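PDB 2A6V: Emp46p from Saccharomyces cerevisiae, which acts as a cargo receptor with a carbohydrate recognition domain of the legume-like lectin family, involved in the secretion of glycoproteins. Local coordinates for residues G84-K90 / F195-A201. Sequence-based numbering, arbitrary orientation.
Sequences GLAFWLK and FRIGTSA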
ATOM      1  N   GLY A  84      -8.255   7.991  -2.384  1.00 10.15           N
ATOM      2  CA  GLY A  84      -7.685   7.159  -1.351  1.00 10.82           C
ATOM      3  C   GLY A  84      -6.346   6.588  -1.737  1.00 10.45           C
ATOM      4  O   GLY A  84      -5.904   6.744  -2.881  1.00 10.71           O
ATOM      5  N   LEU A  85      -5.717   5.906  -0.776  1.00 10.06           N
ATOM      6  CA  LEU A  85      -4.371   5.367  -0.839  1.00  9.81           C
ATOM      7  C   LEU A  85      -4.401   3.884  -0.473  1.00 10.65           C
ATOM      8  O   LEU A  85      -4.897   3.497   0.592  1.00 10.76           O
ATOM      9  CB  LEU A  85      -3.492   6.144   0.130  1.00 10.60           C
ATOM     10  CG  LEU A  85      -2.113   5.575   0.437  1.00 10.64           C
ATOM     11  CD1 LEU A  85      -1.179   5.569  -0.753  1.00 11.94           C
ATOM     12  CD2 LEU A  85      -1.465   6.388   1.566  1.00 12.79           C
ATOM     13  N   ALA A  86      -3.904   3.044  -1.363  1.00 10.24           N
ATOM     14  CA  ALA A  86      -3.941   1.587  -1.223  1.00 10.28           C
ATOM     15  C   ALA A  86      -2.560   0.982  -1.130  1.00 11.26           C
ATOM     16  O   ALA A  86      -1.625   1.448  -1.800  1.00 11.03           O
ATOM     17  CB  ALA A  86      -4.725   0.953  -2.375  1.00 11.11           C
ATOM     18  N   PHE A  87      -2.433  -0.061  -0.319  1.00 11.46           N
ATOM     19  CA  PHE A  87      -1.236  -0.880  -0.232  1.00 10.82           C
ATOM     20  C   PHE A  87      -1.618  -2.286  -0.619  1.00 11.73           C
ATOM     21  O   PHE A  87      -2.592  -2.810  -0.082  1.00 12.54           O
ATOM     22  CB  PHE A  87      -0.666  -0.817   1.178  1.00 11.70           C
ATOM     23  CG  PHE A  87      -0.271   0.560   1.566  1.00 10.75           C
ATOM     24  CD1 PHE A  87       0.961   1.067   1.183  1.00 11.76           C
ATOM     25  CD2 PHE A  87      -1.130   1.373   2.289  1.00 11.42           C
ATOM     26  CE1 PHE A  87       1.315   2.357   1.516  1.00 11.89           C
ATOM     27  CE2 PHE A  87      -0.773   2.655   2.618  1.00 11.79           C
ATOM     28  CZ  PHE A  87       0.459   3.157   2.228  1.00 12.26           C
ATOM     29  N   TRP A  88      -0.834  -2.890  -1.499  1.00 11.98           N
ATOM     30  CA  TRP A  88      -1.212  -4.108  -2.180  1.00 11.94           C
ATOM     31  C   TRP A  88      -0.212  -5.232  -1.948  1.00 12.93           C
ATOM     32  O   TRP A  88       1.017  -5.009  -1.954  1.00 12.95           O
ATOM     33  CB  TRP A  88      -1.246  -3.878  -3.681  1.00 12.03           C
ATOM     34  CG  TRP A  88      -2.120  -2.790  -4.162  1.00 12.93           C
ATOM     35  CD1 TRP A  88      -1.752  -1.506  -4.376  1.00 12.71           C
ATOM     36  CD2 TRP A  88      -3.507  -2.875  -4.520  1.00 12.70           C
ATOM     37  NE1 TRP A  88      -2.816  -0.773  -4.836  1.00 13.12           N
ATOM     38  CE2 TRP A  88      -3.909  -1.593  -4.932  1.00 12.89           C
ATOM     39  CE3 TRP A  88      -4.450  -3.911  -4.545  1.00 12.21           C
ATOM     40  CZ2 TRP A  88      -5.209  -1.315  -5.371  1.00 13.80           C
ATOM     41  CZ3 TRP A  88      -5.753  -3.623  -4.968  1.00 13.81           C
ATOM     42  CH2 TRP A  88      -6.106  -2.333  -5.370  1.00 12.51           C
ATOM     43  N   LEU A  89      -0.750  -6.428  -1.767  1.00 14.20           N
ATOM     44  CA  LEU A  89      -0.019  -7.677  -1.939  1.00 15.31           C
ATOM     45  C   LEU A  89      -0.861  -8.491  -2.918  1.00 16.98           C
ATOM     46  O   LEU A  89      -1.980  -8.863  -2.575  1.00 16.54           O
ATOM     47  CB  LEU A  89       0.118  -8.425  -0.605  1.00 15.88           C
ATOM     48  CG  LEU A  89       0.853  -7.746   0.540  1.00 16.73           C
ATOM     49  CD1 LEU A  89       0.969  -8.717   1.709  1.00 17.77           C
ATOM     50  CD2 LEU A  89       2.225  -7.288   0.137  1.00 18.95           C
ATOM     51  N   LYS A  90      -0.374  -8.730  -4.131  1.00 17.63           N
ATOM     52  CA  LYS A  90      -1.183  -9.384  -5.172  1.00 20.71           C
ATOM     53  C   LYS A  90      -0.458 -10.580  -5.791  1.00 22.78           C
ATOM     54  O   LYS A  90       0.759 -10.591  -5.887  1.00 22.65           O
ATOM     55  CB  LYS A  90      -1.533  -8.373  -6.263  1.00 22.17           C
ATOM     56  CG  LYS A  90      -2.439  -7.246  -5.787  1.00 24.43           C
ATOM     57  CD  LYS A  90      -3.378  -6.672  -6.858  1.00 27.49           C
ATOM     58  CE  LYS A  90      -2.702  -6.488  -8.191  1.00 29.78           C
ATOM     59  NZ  LYS A  90      -3.637  -5.934  -9.188  1.00 31.53           N
ATOM     60  N   PHE A 195       4.457 -13.145  -4.603  1.00 22.19           N
ATOM     61  CA  PHE A 195       3.479 -12.081  -4.719  1.00 20.86           C
ATOM     62  C   PHE A 195       4.156 -10.746  -4.993  1.00 19.17           C
ATOM     63  O   PHE A 195       5.359 -10.574  -4.800  1.00 18.76           O
ATOM     64  CB  PHE A 195       2.577 -12.016  -3.479  1.00 20.38           C
ATOM     65  CG  PHE A 195       3.333 -11.879  -2.197  1.00 20.23           C
ATOM     66  CD1 PHE A 195       3.786 -13.007  -1.515  1.00 22.05           C
ATOM     67  CD2 PHE A 195       3.631 -10.629  -1.687  1.00 20.36           C
ATOM     68  CE1 PHE A 195       4.512 -12.882  -0.349  1.00 21.60           C
ATOM     69  CE2 PHE A 195       4.346 -10.505  -0.516  1.00 20.83           C
ATOM     70  CZ  PHE A 195       4.790 -11.638   0.156  1.00 20.44           C
ATOM     71  N   ARG A 196       3.349  -9.816  -5.475  1.00 17.68           N
ATOM     72  CA  ARG A 196       3.808  -8.507  -5.873  1.00 17.33           C
ATOM     73  C   ARG A 196       3.434  -7.522  -4.789  1.00 16.18           C
ATOM     74  O   ARG A 196       2.370  -7.641  -4.175  1.00 16.41           O
ATOM     75  CB  ARG A 196       3.172  -8.128  -7.196  1.00 18.37           C
ATOM     76  CG  ARG A 196       3.751  -8.949  -8.362  1.00 22.53           C
ATOM     77  CD  ARG A 196       3.260  -8.545  -9.736  1.00 27.58           C
ATOM     78  NE  ARG A 196       1.857  -8.122  -9.742  0.50 28.87           N
ATOM     79  CZ  ARG A 196       1.438  -6.848  -9.843  0.50 29.67           C
ATOM     80  NH1 ARG A 196       2.298  -5.835  -9.960  0.50 28.77           N
ATOM     81  NH2 ARG A 196       0.140  -6.582  -9.835  0.50 30.69           N
ATOM     82  N   ILE A 197       4.302  -6.538  -4.589  1.00 13.95           N
ATOM     83  CA  ILE A 197       4.162  -5.549  -3.524  1.00 13.74           C
ATOM     84  C   ILE A 197       4.114  -4.173  -4.108  1.00 12.90           C
ATOM     85  O   ILE A 197       4.978  -3.806  -4.911  1.00 13.19           O
ATOM     86  CB  ILE A 197       5.377  -5.661  -2.561  1.00 13.51           C
ATOM     87  CG1 ILE A 197       5.430  -7.043  -1.905  1.00 14.26           C
ATOM     88  CG2 ILE A 197       5.383  -4.540  -1.550  1.00 14.62           C
ATOM     89  CD1 ILE A 197       6.768  -7.384  -1.391  1.00 15.93           C
ATOM     90  N   GLY A 198       3.123  -3.371  -3.724  1.00 12.02           N
ATOM     91  CA  GLY A 198       3.072  -2.006  -4.204  1.00 12.26           C
ATOM     92  C   GLY A 198       2.104  -1.118  -3.455  1.00 11.71           C
ATOM     93  O   GLY A 198       1.476  -1.524  -2.468  1.00 12.33           O
ATOM     94  N   THR A 199       1.993   0.107  -3.931  1.00 10.69           N
ATOM     95  CA  THR A 199       1.069   1.099  -3.410  1.00 10.26           C
ATOM     96  C   THR A 199       0.547   1.929  -4.569  1.00 11.56           C
ATOM     97  O   THR A 199       1.222   2.091  -5.602  1.00 11.45           O
ATOM     98  CB  THR A 199       1.782   1.986  -2.353  1.00 11.11           C
ATOM     99  OG1 THR A 199       0.848   2.905  -1.796  1.00 10.71           O
ATOM    100  CG2 THR A 199       2.912   2.835  -2.969  1.00 12.04           C
ATOM    101  N   SER A 200      -0.646   2.468  -4.411  1.00 11.42           N
ATOM    102  CA  SER A 200      -1.221   3.360  -5.387  1.00 11.36           C
ATOM    103  C   SER A 200      -2.184   4.319  -4.761  1.00 11.35           C
ATOM    104  O   SER A 200      -2.680   4.075  -3.664  1.00 10.84           O
ATOM    105  CB  SER A 200      -1.927   2.568  -6.475  1.00 11.56           C
ATOM    106  OG  SER A 200      -3.073   1.917  -5.938  1.00 12.04           O
ATOM    107  N   ALA A 201      -2.483   5.402  -5.448  1.00 10.44           N
ATOM    108  CA  ALA A 201      -3.465   6.340  -4.957  1.00 10.97           C
ATOM    109  C   ALA A 201      -4.117   7.062  -6.095  1.00 11.96           C
ATOM    110  O   ALA A 201      -3.597   7.091  -7.205  1.00 11.71           O
ATOM    111  CB  ALA A 201      -2.833   7.331  -4.004  1.00 10.92           C
TER
HETATM  112  O   HOH W   1       2.242  -3.113  -0.151  1.00 13.59           O
HETATM  113  O   HOH W   2      -2.072  -4.157 -10.415  1.00 28.14           O
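The indole of W88 and the hydroxyl of S200 meet on one face of the sheet: NE1 of W88 donates to OG of S200 at 2.9 Å. The angle at the hydrogen is 163°, and the oxygen lies 7° out of the ring plane. With S200 OG held between its backbone N and carbonyl carbon (chi1 68°), the hydroxyl is turned toward the indole edge. G198, paired with W88, has no side chain. At the K90 end of the pair, in the R196 conformer described, K90 CE lies 3.3 Å from R196 NH2 and the like-charged NZ 3.9 Å from it, though the arginine tip is doubtful because it has a second conformer.

On the face carrying L85, F87, L89, I197 and T199, T199 OG1 is anti to its backbone N, from where it donates to A86 O at 2.9 Å and touches F87 CE1. A86 O also accepts from S200 N, the two donors arriving from opposite faces of the carbonyl plane. L89 CD2 touches both I197 CG1 (3.8 Å) and F195 CE2 (3.9 Å), which lie on the same side of it.

Hydrogen-bonded pairs A86–S200, W88–G198 and K90–R196 set the antiparallel register; A86 N to S200 O is nearly straight. A water donates to both W88 O and G198 O.

In the second shell, W55 meets the W88 ring and forms a cation-pi contact with R196, F108 meets W88 edge-to-face, and S200 OG also bonds F101 O. Strands 66-75 and 209-218, with W70 and M215, cover the T199 face inside the lectin beta-sandwich. That face buries mainly apolar groups, the T199 hydroxyl being satisfied by A86 O. The other fixes an indole by its N-H; there K90 NZ bonds S104 OG and a water (2.7 Å) that R196 NH2 reaches weakly, which would probably ease the two like charges.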